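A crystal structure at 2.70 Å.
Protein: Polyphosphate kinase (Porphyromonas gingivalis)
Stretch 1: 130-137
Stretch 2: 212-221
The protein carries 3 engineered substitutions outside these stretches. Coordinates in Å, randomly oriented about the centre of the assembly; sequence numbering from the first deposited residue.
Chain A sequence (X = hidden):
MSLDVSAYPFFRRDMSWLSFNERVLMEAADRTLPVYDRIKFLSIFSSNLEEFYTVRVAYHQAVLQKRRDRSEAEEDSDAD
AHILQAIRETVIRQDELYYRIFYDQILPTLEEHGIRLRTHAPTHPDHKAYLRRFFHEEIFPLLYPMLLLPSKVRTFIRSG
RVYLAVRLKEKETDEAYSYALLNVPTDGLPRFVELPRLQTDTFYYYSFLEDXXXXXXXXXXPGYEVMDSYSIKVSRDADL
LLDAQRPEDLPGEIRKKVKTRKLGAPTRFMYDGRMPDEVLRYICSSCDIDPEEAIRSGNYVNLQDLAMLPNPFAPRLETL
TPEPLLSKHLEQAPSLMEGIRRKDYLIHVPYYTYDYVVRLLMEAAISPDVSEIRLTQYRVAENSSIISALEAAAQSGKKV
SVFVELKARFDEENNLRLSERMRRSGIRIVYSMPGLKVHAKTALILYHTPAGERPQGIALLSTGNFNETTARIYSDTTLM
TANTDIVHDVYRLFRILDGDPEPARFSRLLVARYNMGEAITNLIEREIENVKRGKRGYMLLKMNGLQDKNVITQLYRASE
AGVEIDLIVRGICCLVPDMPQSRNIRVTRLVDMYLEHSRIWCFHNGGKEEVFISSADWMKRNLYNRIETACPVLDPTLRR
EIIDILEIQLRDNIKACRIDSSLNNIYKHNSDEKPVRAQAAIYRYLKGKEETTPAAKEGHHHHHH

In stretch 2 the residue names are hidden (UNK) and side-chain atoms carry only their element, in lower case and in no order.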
# COMPACT_ATOMS: atom_id res chain seq x y z
N TYR A 130 -0.27 26.66 18.97
CA TYR A 130 -0.16 25.32 18.44
C TYR A 130 0.45 25.29 17.04
O TYR A 130 1.45 24.62 16.81
CB TYR A 130 -1.52 24.63 18.43
CG TYR A 130 -1.44 23.26 17.84
CD1 TYR A 130 -0.93 22.20 18.57
CD2 TYR A 130 -1.85 23.01 16.52
CE1 TYR A 130 -0.85 20.93 18.04
CE2 TYR A 130 -1.76 21.75 15.98
CZ TYR A 130 -1.27 20.71 16.74
OH TYR A 130 -1.17 19.44 16.22
N LEU A 131 -0.16 26.03 16.12
CA LEU A 131 0.25 26.03 14.71
C LEU A 131 1.65 26.54 14.49
O LEU A 131 2.38 26.01 13.66
CB LEU A 131 -0.74 26.82 13.86
CG LEU A 131 -2.07 26.07 13.69
CD1 LEU A 131 -3.18 26.94 13.15
CD2 LEU A 131 -1.84 24.89 12.79
N ARG A 132 2.04 27.55 15.26
CA ARG A 132 3.41 28.06 15.22
C ARG A 132 4.37 26.96 15.63
O ARG A 132 5.44 26.83 15.03
CB ARG A 132 3.55 29.28 16.13
CG ARG A 132 4.92 29.88 16.17
CD ARG A 132 4.85 31.37 16.43
NE ARG A 132 5.96 31.82 17.28
CZ ARG A 132 6.13 33.07 17.69
NH1 ARG A 132 5.29 34.03 17.33
NH2 ARG A 132 7.16 33.37 18.48
N ARG A 133 3.99 26.16 16.61
CA ARG A 133 4.86 25.05 17.02
C ARG A 133 4.89 24.04 15.89
O ARG A 133 5.97 23.64 15.44
CB ARG A 133 4.38 24.40 18.32
CG ARG A 133 5.48 23.80 19.18
CD ARG A 133 4.95 22.66 20.06
NE ARG A 133 4.94 21.39 19.33
CZ ARG A 133 3.88 20.86 18.71
NH1 ARG A 133 2.70 21.48 18.73
NH2 ARG A 133 4.00 19.70 18.08
N PHE A 134 3.69 23.69 15.42
CA PHE A 134 3.47 22.68 14.37
C PHE A 134 4.25 23.03 13.13
O PHE A 134 4.96 22.19 12.58
CB PHE A 134 1.99 22.60 14.03
CG PHE A 134 1.61 21.44 13.13
CD1 PHE A 134 1.49 20.16 13.64
CD2 PHE A 134 1.32 21.65 11.79
CE1 PHE A 134 1.11 19.11 12.83
CE2 PHE A 134 0.94 20.60 10.97
CZ PHE A 134 0.83 19.33 11.50
N PHE A 135 4.11 24.28 12.69
CA PHE A 135 4.86 24.72 11.54
C PHE A 135 6.34 24.50 11.80
O PHE A 135 7.02 23.88 10.97
CB PHE A 135 4.61 26.17 11.17
CG PHE A 135 5.47 26.64 10.05
CD1 PHE A 135 5.16 26.31 8.74
CD2 PHE A 135 6.64 27.35 10.31
CE1 PHE A 135 5.97 26.72 7.68
CE2 PHE A 135 7.46 27.76 9.26
CZ PHE A 135 7.12 27.44 7.94
N HIS A 136 6.83 24.96 12.95
CA HIS A 136 8.27 24.83 13.24
C HIS A 136 8.74 23.39 13.34
O HIS A 136 9.68 23.01 12.66
CB HIS A 136 8.69 25.67 14.45
CG HIS A 136 8.86 27.13 14.14
ND1 HIS A 136 7.82 28.03 14.20
CD2 HIS A 136 9.94 27.83 13.74
CE1 HIS A 136 8.25 29.23 13.85
NE2 HIS A 136 9.54 29.14 13.57
N GLU A 137 8.07 22.57 14.15
CA GLU A 137 8.57 21.22 14.38
C GLU A 137 8.18 20.22 13.30
O GLU A 137 8.91 19.26 13.06
CB GLU A 137 8.12 20.69 15.74
CG GLU A 137 8.60 21.46 16.95
CD GLU A 137 8.02 20.90 18.25
OE1 GLU A 137 7.12 20.03 18.18
OE2 GLU A 137 8.47 21.32 19.34
N UNK A 212 -1.53 27.16 6.86
CA UNK A 212 -0.51 27.24 7.89
C UNK A 212 0.80 27.74 7.34
O UNK A 212 1.40 28.65 7.91
c UNK A 212 0.78 26.06 9.73
c UNK A 212 -1.60 23.85 9.45
c UNK A 212 -1.63 25.34 9.13
c UNK A 212 -0.29 25.89 8.60
N UNK A 213 1.23 27.17 6.22
CA UNK A 213 2.46 27.61 5.57
C UNK A 213 2.41 29.12 5.25
O UNK A 213 3.32 29.87 5.61
c UNK A 213 3.13 25.33 4.75
c UNK A 213 3.59 24.41 3.62
c UNK A 213 3.95 27.39 3.55
c UNK A 213 2.79 26.77 4.32
N UNK A 214 1.33 29.56 4.63
CA UNK A 214 1.11 30.97 4.33
C UNK A 214 1.31 31.89 5.55
O UNK A 214 1.87 32.98 5.43
c UNK A 214 -0.29 31.18 3.75
c UNK A 214 -1.85 31.05 1.80
n UNK A 214 -3.23 31.58 -0.12
c UNK A 214 -1.91 31.07 0.30
c UNK A 214 -0.49 30.63 2.32
N UNK A 215 0.87 31.43 6.71
CA UNK A 215 0.90 32.22 7.93
C UNK A 215 2.31 32.29 8.55
O UNK A 215 2.54 33.02 9.51
c UNK A 215 -0.99 33.88 9.70
c UNK A 215 -0.11 31.62 8.91
o UNK A 215 -1.61 34.03 8.62
c UNK A 215 -0.51 32.49 10.10
o UNK A 215 -0.76 34.82 10.49
N UNK A 216 3.26 31.55 8.01
CA UNK A 216 4.59 31.51 8.59
C UNK A 216 5.70 31.74 7.57
O UNK A 216 6.86 31.43 7.83
c UNK A 216 2.07 29.29 11.54
n UNK A 216 2.69 29.30 10.37
c UNK A 216 3.88 29.98 10.49
n UNK A 216 2.82 29.94 12.41
c UNK A 216 4.81 30.19 9.34
c UNK A 216 3.95 30.39 11.78
N UNK A 217 5.33 32.29 6.42
CA UNK A 217 6.26 32.49 5.33
C UNK A 217 7.41 33.40 5.74
O UNK A 217 8.53 33.27 5.25
c UNK A 217 5.54 33.06 4.10
c UNK A 217 5.57 31.10 2.54
c UNK A 217 4.68 32.09 3.27
c UNK A 217 3.83 32.85 2.29
N UNK A 218 7.12 34.31 6.68
CA UNK A 218 8.12 35.23 7.22
C UNK A 218 9.31 34.55 7.90
O UNK A 218 10.40 35.11 7.91
c UNK A 218 6.51 35.57 9.13
c UNK A 218 7.48 36.23 8.19
o UNK A 218 6.89 35.36 10.30
o UNK A 218 5.37 35.27 8.71
N UNK A 219 9.13 33.34 8.44
CA UNK A 219 10.26 32.61 9.02
C UNK A 219 11.09 31.91 7.94
O UNK A 219 12.29 31.66 8.12
c UNK A 219 8.48 32.01 10.77
c UNK A 219 9.83 31.62 10.16
c UNK A 219 9.81 30.19 9.70
N UNK A 220 10.45 31.63 6.81
CA UNK A 220 11.09 30.95 5.70
C UNK A 220 11.92 31.95 4.90
O UNK A 220 13.01 31.64 4.39
c UNK A 220 9.35 29.15 5.60
c UNK A 220 10.03 30.25 4.81
c UNK A 220 10.65 29.68 3.55
N UNK A 221 11.42 33.18 4.83
CA UNK A 221 12.13 34.23 4.12
C UNK A 221 12.42 35.42 5.04
O UNK A 221 11.82 36.48 4.89
c UNK A 221 11.80 33.12 1.00
c UNK A 221 11.30 34.68 2.92
c UNK A 221 11.45 32.09 0.14
c UNK A 221 10.21 31.49 0.25
c UNK A 221 10.92 33.56 1.98
c UNK A 221 9.31 31.92 1.22
c UNK A 221 9.67 32.94 2.08

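Position 212 carries four side-chain carbons, forked at the first, with one arm two carbons long. The end of that arm lies 3.5 Å from CD2 of Leu 131, and the CA-to-CB bond points toward stretch 1. The branching identifies Ile 212; its CD1 also approaches CD2 of Phe 134 at 4.3 Å, while its CG2 packs on CB of Phe 135 at 4.1 Å.

Position 213 has the same four carbons, again forked at the first, and meets Phe 135 alone: Ile 213, its CG1 4.3 Å from Phe 135 CE1.

At position 214 four carbons run in a row and end in nitrogen; the CA-to-CB bond points away and nothing on stretch 1 is touched. This is Lys 214. Position 215 has three carbons, the third bearing two oxygens, exposed and likewise without a contact: Glu 215.

Position 216 shows one carbon followed by a five-membered ring of three carbons and two nitrogens; its CA-to-CB bond points toward stretch 1, and the side chain lies against Phe 135. This is His 216. Its ND1 donates a hydrogen bond to O of Ile 212 (2.9 Å), which ties the ring to the backbone one turn earlier in the same stretch, and its NE2 comes within 3.4 Å of CA of Arg 132.

Position 217, four carbons forked at the second, has its CA-to-CB bond pointing away from stretch 1 and makes no contact: Leu 217. Position 218 has two carbons, the second carrying two oxygens, and stays out of contact: Asp 218.

At position 219 one carbon carries two others, and one of these reaches the Phe 135 ring. The residue is Val 219, whose CG2 lies 3.4 Å from Phe 135 CE2 and 4.0 Å from His 136 NE2. Position 220 repeats the three-carbon fork and reaches the edge of the Phe 135 ring: Val 220, its CG2 3.7 Å from Phe 135 CZ. Position 221, one carbon and a six-carbon ring out of reach of stretch 1, is Phe 221.

The contact centres on Phe 135, whose side chain sits as a knob among Ile 212, Ile 213, Val 219 and Val 220. Both valines meet the edge of its ring, whereas CB of His 216 lies over one face. The two rings are nearly parallel (10°) but slid apart, so each takes a CH-pi contact from the other's CB: His 216 CB lies 3.5 Å from the Phe 135 centroid, and Phe 135 CB 3.9 Å from the His 216 centroid. No hydrogen bond crosses between the stretches; close packing of largely apolar surface joins them.

Stretch 2, residues 212-221: IIKEHLDVVF
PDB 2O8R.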